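Local coordinates for hydrogenase expression/formation protein HypE (Desulfovibrio vulgaris subsp. vulgaris, PDB 2Z1U), which binds ATP and magnesium and, as a member of the HypE family, probably acts in the maturation of hydrogenases, at residues A[10-15]-A[20-25]; A[24-29]-A[109-114]; A[164-169]-A[214-219]. One frame throughout, in Å; residues are numbered along the deposited sequence.

Contact 1: residues A[10-15]-A[20-25]; sequences LDYGSG and HRLISD. With ATP (adenosine-5'-triphosphate), chain D.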
loop_
_atom_site.group_PDB
_atom_site.type_symbol
_atom_site.label_atom_id
_atom_site.label_comp_id
_atom_site.label_asym_id
_atom_site.label_seq_id
_atom_site.Cartn_x
_atom_site.Cartn_y
_atom_site.Cartn_z
ATOM N N LEU A 10 -7.770 -12.171 17.230
ATOM C CA LEU A 10 -6.895 -11.009 17.382
ATOM C C LEU A 10 -5.422 -11.403 17.374
ATOM O O LEU A 10 -4.600 -10.686 16.823
ATOM C CB LEU A 10 -7.223 -10.227 18.653
ATOM C CG LEU A 10 -8.190 -9.045 18.527
ATOM C CD1 LEU A 10 -8.253 -8.288 19.852
ATOM C CD2 LEU A 10 -7.798 -8.090 17.374
ATOM N N ASP A 11 -5.110 -12.557 17.973
ATOM C CA ASP A 11 -3.743 -13.108 18.029
ATOM C C ASP A 11 -2.971 -13.036 16.716
ATOM O O ASP A 11 -1.747 -12.892 16.730
ATOM C CB ASP A 11 -3.767 -14.580 18.461
ATOM C CG ASP A 11 -4.640 -14.831 19.677
ATOM O OD1 ASP A 11 -4.216 -15.640 20.528
ATOM O OD2 ASP A 11 -5.751 -14.252 19.775
ATOM N N TYR A 12 -3.680 -13.162 15.592
ATOM C CA TYR A 12 -3.052 -13.155 14.268
ATOM C C TYR A 12 -2.537 -11.779 13.857
ATOM O O TYR A 12 -1.806 -11.666 12.869
ATOM C CB TYR A 12 -3.995 -13.722 13.199
ATOM C CG TYR A 12 -4.166 -15.230 13.282
ATOM C CD1 TYR A 12 -5.417 -15.797 13.530
ATOM C CD2 TYR A 12 -3.076 -16.088 13.113
ATOM C CE1 TYR A 12 -5.585 -17.186 13.611
ATOM C CE2 TYR A 12 -3.234 -17.488 13.201
ATOM C CZ TYR A 12 -4.488 -18.017 13.441
ATOM O OH TYR A 12 -4.641 -19.388 13.527
ATOM N N GLY A 13 -2.903 -10.747 14.616
ATOM C CA GLY A 13 -2.425 -9.386 14.360
ATOM C C GLY A 13 -1.459 -8.822 15.391
ATOM O O GLY A 13 -1.063 -7.647 15.306
ATOM N N SER A 14 -1.068 -9.661 16.352
ATOM C CA SER A 14 -0.226 -9.240 17.479
ATOM C C SER A 14 1.262 -9.211 17.132
ATOM O O SER A 14 2.052 -8.601 17.845
ATOM C CB SER A 14 -0.455 -10.145 18.690
ATOM O OG SER A 14 0.208 -11.382 18.510
ATOM N N GLY A 15 1.632 -9.886 16.044
ATOM C CA GLY A 15 3.018 -9.946 15.600
ATOM C C GLY A 15 3.827 -11.085 16.198
ATOM O O GLY A 15 5.044 -11.132 16.017
ATOM N N HIS A 20 3.202 -15.138 12.572
ATOM C CA HIS A 20 4.223 -15.689 11.687
ATOM C C HIS A 20 3.733 -16.965 10.994
ATOM O O HIS A 20 4.056 -17.203 9.831
ATOM C CB HIS A 20 5.542 -15.926 12.442
ATOM C CG HIS A 20 6.178 -14.667 12.952
ATOM N ND1 HIS A 20 5.936 -14.167 14.213
ATOM C CD2 HIS A 20 7.026 -13.791 12.362
ATOM C CE1 HIS A 20 6.610 -13.044 14.381
ATOM N NE2 HIS A 20 7.286 -12.798 13.276
ATOM N N ARG A 21 2.942 -17.766 11.706
ATOM C CA ARG A 21 2.315 -18.966 11.139
ATOM C C ARG A 21 1.352 -18.629 9.985
ATOM O O ARG A 21 1.424 -19.222 8.904
ATOM C CB ARG A 21 1.590 -19.735 12.245
ATOM C CG ARG A 21 1.205 -21.149 11.875
ATOM C CD ARG A 21 1.089 -22.087 13.105
ATOM N NE ARG A 21 0.253 -21.572 14.201
ATOM C CZ ARG A 21 -1.061 -21.339 14.131
ATOM N NH1 ARG A 21 -1.737 -21.532 12.999
ATOM N NH2 ARG A 21 -1.704 -20.882 15.200
ATOM N N LEU A 22 0.457 -17.671 10.215
ATOM C CA LEU A 22 -0.464 -17.217 9.170
ATOM C C LEU A 22 0.320 -16.780 7.927
ATOM O O LEU A 22 -0.002 -17.184 6.817
ATOM C CB LEU A 22 -1.302 -16.044 9.669
ATOM C CG LEU A 22 -2.780 -15.845 9.314
ATOM C CD1 LEU A 22 -3.075 -14.375 9.257
ATOM C CD2 LEU A 22 -3.281 -16.562 8.047
ATOM N N ILE A 23 1.353 -15.958 8.133
ATOM C CA ILE A 23 2.179 -15.447 7.040
ATOM C C ILE A 23 2.842 -16.591 6.257
ATOM O O ILE A 23 2.713 -16.647 5.039
ATOM C CB ILE A 23 3.229 -14.420 7.540
ATOM C CG1 ILE A 23 2.540 -13.124 7.978
ATOM C CG2 ILE A 23 4.264 -14.128 6.457
ATOM C CD1 ILE A 23 3.475 -12.158 8.737
ATOM N N SER A 24 3.530 -17.509 6.944
ATOM C CA SER A 24 4.168 -18.636 6.244
ATOM C C SER A 24 3.196 -19.648 5.652
ATOM O O SER A 24 3.348 -20.059 4.502
ATOM C CB SER A 24 5.222 -19.342 7.117
ATOM O OG SER A 24 6.378 -18.502 7.227
ATOM N N ASP A 25 2.195 -20.050 6.428
ATOM C CA ASP A 25 1.339 -21.170 6.027
ATOM C C ASP A 25 0.244 -20.780 5.044
ATOM O O ASP A 25 -0.267 -21.633 4.327
ATOM C CB ASP A 25 0.729 -21.862 7.246
ATOM C CG ASP A 25 1.776 -22.486 8.166
ATOM O OD1 ASP A 25 2.989 -22.480 7.841
ATOM O OD2 ASP A 25 1.373 -22.984 9.232
HETATM P PG ATP D . 5.144 -4.548 11.748
HETATM O O1G ATP D . 4.028 -4.671 10.693
HETATM O O2G ATP D . 4.789 -5.255 13.019
HETATM O O3G ATP D . 5.659 -3.132 11.957
HETATM P PB ATP D . 7.179 -5.453 9.871
HETATM O O1B ATP D . 6.305 -4.638 8.896
HETATM O O2B ATP D . 8.647 -5.154 9.918
HETATM O O3B ATP D . 6.450 -5.381 11.295
HETATM P PA ATP D . 5.676 -7.815 9.345
HETATM O O1A ATP D . 5.497 -8.528 10.683
HETATM O O2A ATP D . 4.491 -6.966 8.978
HETATM O O3A ATP D . 7.089 -6.987 9.394
HETATM O "O5'" ATP D . 6.055 -8.814 8.193
HETATM C "C5'" ATP D . 6.921 -9.937 8.405
HETATM C "C4'" ATP D . 7.183 -10.554 7.048
HETATM O "O4'" ATP D . 5.937 -11.128 6.605
HETATM C "C3'" ATP D . 7.588 -9.528 6.003
HETATM O "O3'" ATP D . 8.577 -10.128 5.144
HETATM C "C2'" ATP D . 6.314 -9.267 5.193
HETATM O "O2'" ATP D . 6.644 -8.977 3.834
HETATM C "C1'" ATP D . 5.550 -10.600 5.320
HETATM N N9 ATP D . 4.071 -10.439 5.322
HETATM C C8 ATP D . 3.297 -9.995 6.324
HETATM N N7 ATP D . 1.995 -10.008 5.959
HETATM C C5 ATP D . 1.967 -10.434 4.682
HETATM C C6 ATP D . 0.913 -10.676 3.668
HETATM N N6 ATP D . -0.377 -10.414 3.973
HETATM N N1 ATP D . 1.293 -11.134 2.479
HETATM C C2 ATP D . 2.571 -11.390 2.138
HETATM N N3 ATP D . 3.574 -11.200 3.028
HETATM C C4 ATP D . 3.314 -10.737 4.278
#

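Contact 2: residues A[24-29]-A[109-114]; sequences SDLFLR and RVVASM. With ATP (adenosine-5'-triphosphate), chain D.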
loop_
_atom_site.group_PDB
_atom_site.type_symbol
_atom_site.label_atom_id
_atom_site.label_comp_id
_atom_site.label_asym_id
_atom_site.label_seq_id
_atom_site.Cartn_x
_atom_site.Cartn_y
_atom_site.Cartn_z
ATOM N N SER A 24 3.530 -17.509 6.944
ATOM C CA SER A 24 4.168 -18.636 6.244
ATOM C C SER A 24 3.196 -19.648 5.652
ATOM O O SER A 24 3.348 -20.059 4.502
ATOM C CB SER A 24 5.222 -19.342 7.117
ATOM O OG SER A 24 6.378 -18.502 7.227
ATOM N N ASP A 25 2.195 -20.050 6.428
ATOM C CA ASP A 25 1.339 -21.170 6.027
ATOM C C ASP A 25 0.244 -20.780 5.044
ATOM O O ASP A 25 -0.267 -21.633 4.327
ATOM C CB ASP A 25 0.729 -21.862 7.246
ATOM C CG ASP A 25 1.776 -22.486 8.166
ATOM O OD1 ASP A 25 2.989 -22.480 7.841
ATOM O OD2 ASP A 25 1.373 -22.984 9.232
ATOM N N LEU A 26 -0.132 -19.503 5.014
ATOM C CA LEU A 26 -1.174 -19.072 4.091
ATOM C C LEU A 26 -0.639 -18.200 2.967
ATOM O O LEU A 26 -0.696 -18.594 1.800
ATOM C CB LEU A 26 -2.319 -18.353 4.818
ATOM C CG LEU A 26 -3.474 -17.862 3.924
ATOM C CD1 LEU A 26 -4.197 -19.023 3.236
ATOM C CD2 LEU A 26 -4.446 -17.017 4.719
ATOM N N PHE A 27 -0.125 -17.024 3.325
ATOM C CA PHE A 27 0.271 -16.021 2.328
ATOM C C PHE A 27 1.431 -16.499 1.456
ATOM O O PHE A 27 1.307 -16.515 0.233
ATOM C CB PHE A 27 0.583 -14.666 2.984
ATOM C CG PHE A 27 -0.605 -14.030 3.657
ATOM C CD1 PHE A 27 -1.727 -13.639 2.915
ATOM C CD2 PHE A 27 -0.597 -13.791 5.031
ATOM C CE1 PHE A 27 -2.831 -13.048 3.539
ATOM C CE2 PHE A 27 -1.700 -13.200 5.664
ATOM C CZ PHE A 27 -2.816 -12.831 4.918
ATOM N N LEU A 28 2.537 -16.909 2.086
ATOM C CA LEU A 28 3.702 -17.433 1.361
ATOM C C LEU A 28 3.371 -18.667 0.538
ATOM O O LEU A 28 3.909 -18.853 -0.555
ATOM C CB LEU A 28 4.846 -17.782 2.323
ATOM C CG LEU A 28 5.900 -16.695 2.481
ATOM C CD1 LEU A 28 5.282 -15.376 2.985
ATOM C CD2 LEU A 28 7.017 -17.191 3.393
ATOM N N ARG A 29 2.486 -19.506 1.063
ATOM C CA ARG A 29 2.108 -20.729 0.365
ATOM C C ARG A 29 1.476 -20.389 -0.980
ATOM O O ARG A 29 1.863 -20.935 -2.015
ATOM C CB ARG A 29 1.161 -21.569 1.217
ATOM C CG ARG A 29 1.028 -23.011 0.745
ATOM C CD ARG A 29 0.150 -23.823 1.687
ATOM N NE ARG A 29 -1.227 -23.854 1.194
ATOM C CZ ARG A 29 -2.268 -23.238 1.756
ATOM N NH1 ARG A 29 -2.125 -22.536 2.875
ATOM N NH2 ARG A 29 -3.469 -23.350 1.204
ATOM N N ARG A 109 -9.824 -18.143 0.560
ATOM C CA ARG A 109 -10.385 -17.973 -0.779
ATOM C C ARG A 109 -9.880 -16.690 -1.449
ATOM O O ARG A 109 -9.553 -16.688 -2.637
ATOM C CB ARG A 109 -11.909 -17.950 -0.728
ATOM C CG ARG A 109 -12.549 -19.319 -0.524
ATOM C CD ARG A 109 -14.046 -19.246 -0.826
ATOM N NE ARG A 109 -14.806 -18.677 0.289
ATOM C CZ ARG A 109 -16.001 -18.097 0.182
ATOM N NH1 ARG A 109 -16.606 -17.979 -1.002
ATOM N NH2 ARG A 109 -16.593 -17.622 1.272
ATOM N N VAL A 110 -9.805 -15.609 -0.676
ATOM C CA VAL A 110 -9.338 -14.315 -1.191
ATOM C C VAL A 110 -7.847 -14.381 -1.532
ATOM O O VAL A 110 -7.423 -13.921 -2.600
ATOM C CB VAL A 110 -9.599 -13.182 -0.188
ATOM C CG1 VAL A 110 -8.874 -11.896 -0.623
ATOM C CG2 VAL A 110 -11.099 -12.935 -0.045
ATOM N N VAL A 111 -7.069 -14.966 -0.620
ATOM C CA VAL A 111 -5.637 -15.183 -0.816
ATOM C C VAL A 111 -5.388 -16.072 -2.042
ATOM O O VAL A 111 -4.534 -15.753 -2.869
ATOM C CB VAL A 111 -4.957 -15.768 0.463
ATOM C CG1 VAL A 111 -3.554 -16.230 0.156
ATOM C CG2 VAL A 111 -4.941 -14.712 1.575
ATOM N N ALA A 112 -6.130 -17.177 -2.154
ATOM C CA ALA A 112 -6.077 -18.049 -3.345
ATOM C C ALA A 112 -6.353 -17.282 -4.654
ATOM O O ALA A 112 -5.636 -17.460 -5.645
ATOM C CB ALA A 112 -7.050 -19.227 -3.195
ATOM N N SER A 113 -7.390 -16.445 -4.655
ATOM C CA SER A 113 -7.674 -15.569 -5.783
ATOM C C SER A 113 -6.510 -14.653 -6.152
ATOM O O SER A 113 -6.209 -14.494 -7.330
ATOM C CB SER A 113 -8.910 -14.706 -5.509
ATOM O OG SER A 113 -10.095 -15.459 -5.676
ATOM N N MET A 114 -5.878 -14.033 -5.155
ATOM C CA MET A 114 -4.718 -13.171 -5.406
ATOM C C MET A 114 -3.550 -13.906 -6.037
ATOM O O MET A 114 -2.978 -13.418 -7.013
ATOM C CB MET A 114 -4.273 -12.423 -4.139
ATOM C CG MET A 114 -5.331 -11.486 -3.620
ATOM S SD MET A 114 -4.914 -10.596 -2.123
ATOM C CE MET A 114 -3.629 -9.478 -2.673
HETATM P PG ATP D . 5.144 -4.548 11.748
HETATM O O1G ATP D . 4.028 -4.671 10.693
HETATM O O2G ATP D . 4.789 -5.255 13.019
HETATM O O3G ATP D . 5.659 -3.132 11.957
HETATM P PB ATP D . 7.179 -5.453 9.871
HETATM O O1B ATP D . 6.305 -4.638 8.896
HETATM O O2B ATP D . 8.647 -5.154 9.918
HETATM O O3B ATP D . 6.450 -5.381 11.295
HETATM P PA ATP D . 5.676 -7.815 9.345
HETATM O O1A ATP D . 5.497 -8.528 10.683
HETATM O O2A ATP D . 4.491 -6.966 8.978
HETATM O O3A ATP D . 7.089 -6.987 9.394
HETATM O "O5'" ATP D . 6.055 -8.814 8.193
HETATM C "C5'" ATP D . 6.921 -9.937 8.405
HETATM C "C4'" ATP D . 7.183 -10.554 7.048
HETATM O "O4'" ATP D . 5.937 -11.128 6.605
HETATM C "C3'" ATP D . 7.588 -9.528 6.003
HETATM O "O3'" ATP D . 8.577 -10.128 5.144
HETATM C "C2'" ATP D . 6.314 -9.267 5.193
HETATM O "O2'" ATP D . 6.644 -8.977 3.834
HETATM C "C1'" ATP D . 5.550 -10.600 5.320
HETATM N N9 ATP D . 4.071 -10.439 5.322
HETATM C C8 ATP D . 3.297 -9.995 6.324
HETATM N N7 ATP D . 1.995 -10.008 5.959
HETATM C C5 ATP D . 1.967 -10.434 4.682
HETATM C C6 ATP D . 0.913 -10.676 3.668
HETATM N N6 ATP D . -0.377 -10.414 3.973
HETATM N N1 ATP D . 1.293 -11.134 2.479
HETATM C C2 ATP D . 2.571 -11.390 2.138
HETATM N N3 ATP D . 3.574 -11.200 3.028
HETATM C C4 ATP D . 3.314 -10.737 4.278
#

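Contact 3: residues A[164-169]-A[214-219]; sequences PGDAIL and DIHVLR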
loop_
_atom_site.group_PDB
_atom_site.type_symbol
_atom_site.label_atom_id
_atom_site.label_comp_id
_atom_site.label_asym_id
_atom_site.label_seq_id
_atom_site.Cartn_x
_atom_site.Cartn_y
_atom_site.Cartn_z
ATOM N N PRO A 164 -5.613 17.058 -30.355
ATOM C CA PRO A 164 -6.574 17.150 -31.459
ATOM C C PRO A 164 -6.354 16.113 -32.561
ATOM O O PRO A 164 -5.222 15.915 -33.007
ATOM C CB PRO A 164 -6.351 18.570 -32.008
ATOM C CG PRO A 164 -5.882 19.352 -30.809
ATOM C CD PRO A 164 -5.135 18.387 -29.921
ATOM N N GLY A 165 -7.436 15.461 -32.983
ATOM C CA GLY A 165 -7.376 14.436 -34.023
ATOM C C GLY A 165 -7.206 13.007 -33.524
ATOM O O GLY A 165 -7.345 12.063 -34.305
ATOM N N ASP A 166 -6.902 12.850 -32.232
ATOM C CA ASP A 166 -6.762 11.528 -31.602
ATOM C C ASP A 166 -8.079 10.753 -31.622
ATOM O O ASP A 166 -9.150 11.335 -31.416
ATOM C CB ASP A 166 -6.300 11.663 -30.153
ATOM C CG ASP A 166 -4.809 11.937 -30.021
ATOM O OD1 ASP A 166 -4.079 11.972 -31.039
ATOM O OD2 ASP A 166 -4.361 12.110 -28.873
ATOM N N ALA A 167 -7.995 9.445 -31.861
ATOM C CA ALA A 167 -9.149 8.580 -31.693
ATOM C C ALA A 167 -9.281 8.196 -30.218
ATOM O O ALA A 167 -8.285 8.134 -29.496
ATOM C CB ALA A 167 -9.015 7.346 -32.565
ATOM N N ILE A 168 -10.508 7.968 -29.763
ATOM C CA ILE A 168 -10.752 7.478 -28.408
ATOM C C ILE A 168 -11.325 6.100 -28.567
ATOM O O ILE A 168 -12.369 5.926 -29.206
ATOM C CB ILE A 168 -11.748 8.359 -27.605
ATOM C CG1 ILE A 168 -11.292 9.818 -27.559
ATOM C CG2 ILE A 168 -11.914 7.812 -26.173
ATOM C CD1 ILE A 168 -12.344 10.791 -26.968
ATOM N N LEU A 169 -10.584 5.118 -28.054
ATOM C CA LEU A 169 -10.959 3.715 -28.149
ATOM C C LEU A 169 -11.321 3.169 -26.772
ATOM O O LEU A 169 -10.748 3.559 -25.743
ATOM C CB LEU A 169 -9.810 2.874 -28.739
ATOM C CG LEU A 169 -9.089 3.270 -30.024
ATOM C CD1 LEU A 169 -8.022 2.209 -30.337
ATOM C CD2 LEU A 169 -10.064 3.429 -31.210
ATOM N N ASP A 214 3.117 4.955 -30.237
ATOM C CA ASP A 214 2.589 6.328 -30.200
ATOM C C ASP A 214 1.272 6.418 -29.426
ATOM O O ASP A 214 0.367 7.165 -29.784
ATOM C CB ASP A 214 2.472 6.929 -31.622
ATOM C CG ASP A 214 2.585 8.462 -31.637
ATOM O OD1 ASP A 214 2.936 9.069 -30.596
ATOM O OD2 ASP A 214 2.321 9.065 -32.699
ATOM N N ILE A 215 1.177 5.653 -28.340
ATOM C CA ILE A 215 0.010 5.715 -27.465
ATOM C C ILE A 215 0.071 7.003 -26.642
ATOM O O ILE A 215 1.048 7.234 -25.908
ATOM C CB ILE A 215 -0.071 4.480 -26.510
ATOM C CG1 ILE A 215 0.024 3.154 -27.292
ATOM C CG2 ILE A 215 -1.343 4.550 -25.656
ATOM C CD1 ILE A 215 -1.036 2.954 -28.413
ATOM N N HIS A 216 -0.961 7.839 -26.760
ATOM C CA HIS A 216 -0.992 9.087 -25.999
ATOM C C HIS A 216 -1.503 8.930 -24.573
ATOM O O HIS A 216 -0.861 9.412 -23.650
ATOM C CB HIS A 216 -1.779 10.178 -26.732
ATOM C CG HIS A 216 -1.108 10.676 -27.974
ATOM N ND1 HIS A 216 -1.733 11.529 -28.857
ATOM C CD2 HIS A 216 0.126 10.445 -28.482
ATOM C CE1 HIS A 216 -0.912 11.802 -29.856
ATOM N NE2 HIS A 216 0.221 11.158 -29.652
ATOM N N VAL A 217 -2.670 8.294 -24.409
ATOM C CA VAL A 217 -3.308 8.121 -23.089
ATOM C C VAL A 217 -3.874 6.720 -22.882
ATOM O O VAL A 217 -4.501 6.148 -23.776
ATOM C CB VAL A 217 -4.477 9.122 -22.822
ATOM C CG1 VAL A 217 -4.763 9.225 -21.304
ATOM C CG2 VAL A 217 -4.178 10.497 -23.397
ATOM N N LEU A 218 -3.644 6.182 -21.688
ATOM C CA LEU A 218 -4.323 4.983 -21.219
ATOM C C LEU A 218 -4.907 5.312 -19.856
ATOM O O LEU A 218 -4.245 5.953 -19.035
ATOM C CB LEU A 218 -3.341 3.796 -21.083
ATOM C CG LEU A 218 -2.602 3.262 -22.318
ATOM C CD1 LEU A 218 -1.452 2.307 -21.909
ATOM C CD2 LEU A 218 -3.543 2.581 -23.318
ATOM N N ARG A 219 -6.149 4.903 -19.619
ATOM C CA ARG A 219 -6.736 5.027 -18.278
ATOM C C ARG A 219 -7.825 3.973 -18.099
ATOM O O ARG A 219 -8.524 3.628 -19.056
ATOM C CB ARG A 219 -7.290 6.447 -18.014
ATOM C CG ARG A 219 -7.753 6.654 -16.561
ATOM C CD ARG A 219 -7.569 8.065 -16.102
ATOM N NE ARG A 219 -6.164 8.484 -16.073
ATOM C CZ ARG A 219 -5.782 9.756 -15.951
ATOM N NH1 ARG A 219 -6.700 10.710 -15.818
ATOM N NH2 ARG A 219 -4.494 10.084 -15.937
#

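Contact 1: residues A[10-15]-A[20-25]
Tyr12 lays its ring across Leu22 at about a right angle, and this pair is the apolar centre of the contact. The first bond of the Tyr12 side chain points toward helix 17-31, and with CG beside the backbone N (chi1 -73°) the ring runs out over the helix side. One ortho carbon does the touching: Tyr12 CD2 lies 3.8 Å from Leu22 CG, while Tyr12 CB sits 4.1 Å from Leu22 CD1.

The far end of the ring brings Tyr12 OH to the edge of the Arg21 guanidinium, near its plane, at 3.6 Å from Arg21 NH1. The two planes stand 78° apart. Arg21 leaves the helix to one side of the loop, and the bend at chi3 (51°) brings its end round to Tyr12; at this distance the approach is loosely polar.

At the other end, the His20 ring swings back toward the loop although its first bond points away. His20 CE1 lies 3.0 Å from Gly15 O, a close C-H to carbonyl approach. Both ring nitrogens have partners: ND1 is hydrogen-bonded to Gly16 O and NE2 to Glu232 OE1 of the second subunit. Within the loop, Ser14 OG donates to Asp11 O at 3.0 Å, adding to the backbone bonds of the 3-10 segment.

Ile23, next after Leu22, turns to the nucleotide, with Ile23 CD1 3.2 Å from ATP C8 and Ile23 CG2 3.4 Å from ATP O4'. The loop thus folds back on the first turns of helix 17-31, and ATP lies against a different side of the helix, roughly a quarter-turn away. Leu22 also packs on Met104 and Leu107 of helix 104-121, and Gly13 O reaches Arg223 of the second subunit.

Contact 2: residues A[24-29]-A[109-114]
This is a small, buried apolar contact between helices 17-31 and 104-121, in which Val111 packs against both Leu26 and Phe27 close to the adenine of ATP. Val111 points at the other helix and spends both methyls there. Val111 CG2 comes within 3.3 Å of Phe27 CE1, a tight fit, meeting the ring obliquely, and lies 3.9 Å from Leu26 CD2. Leu26 reaches it with CG anti to its backbone N (chi1 -180°), which carries the isobutyl group over toward Val111.

Helix 104-121 belongs to the N-terminal domain of the AIR synthase-related family, of the PurM-like type, in which helices pack on a mixed sheet; here Val111 and Phe27 both touch Phe96 of strand 87-99. The other job of Phe27 is with the nucleotide: ATP N6 stands over the centre of one ring face, 3.3 Å above its plane, and Phe27 CB is 3.6 Å from ATP N1. A chi1 of -64° turns the ring away from its own carbonyl carbon and sets it between adenine amine and valine methyl. Toward the outside, Arg29 NH2 makes a salt bridge to Glu108 OE2, a polar tie between the same two helices.

Contact 3: residues A[164-169]-A[214-219]
Asp166 and His216 each set CG anti to the carbonyl carbon (chi1 -78° in Asp166), and from CA atoms 8.4 Å apart each side chain heads for the other. They cross at about a right angle, and the carboxylate and imidazole planes are 48° apart. His216 ND1 donates to Asp166 OD2 at 2.7 Å, with an N-H...O angle of 163°. The oxygen lies at the ring edge, almost in the imidazole plane, and is approached on its syn side, modestly out of the carboxylate plane. The same OD2 also accepts the backbone N of Arg163, so two donors grip it and limit how the carboxylate can rotate. The buried carboxylate would probably favour a positive imidazole, though Arg161 and Arg163, which touch the histidine, may offset this.

Strand 275-278 runs between the two segments in the sheet, with Asp166 touching Ile277 from one side and Val217 from the other. The histidine bond therefore bridges over that middle strand. His216 and Val217 both face Ile277, a classic beta bulge, here at the start of strand 217-219, at one edge of the mixed sheet within this chain, in the AIR synthase-related C-terminal domain.

In the fold
Contacts 1 and 2 are neighbours that share Ser24 and Asp25 on helix 17-31, and the Ile23 O to Leu28 N pair joins them through a wider pi-type turn. Both touch ATP, yet contact 1 is partly buried, mixing aromatic, charged and carbonyl groups beside the second subunit, whereas contact 2 is wholly buried and purely apolar across its segments. Contact 3 lies on the opposite side of the chain's centre, about 46 Å from contact 1 and 38 Å from contact 2 between centres. It too is buried, but is held by one short, nearly straight His-carboxylate hydrogen bond in the C-terminal sheet rather than by hydrocarbon packing between helices.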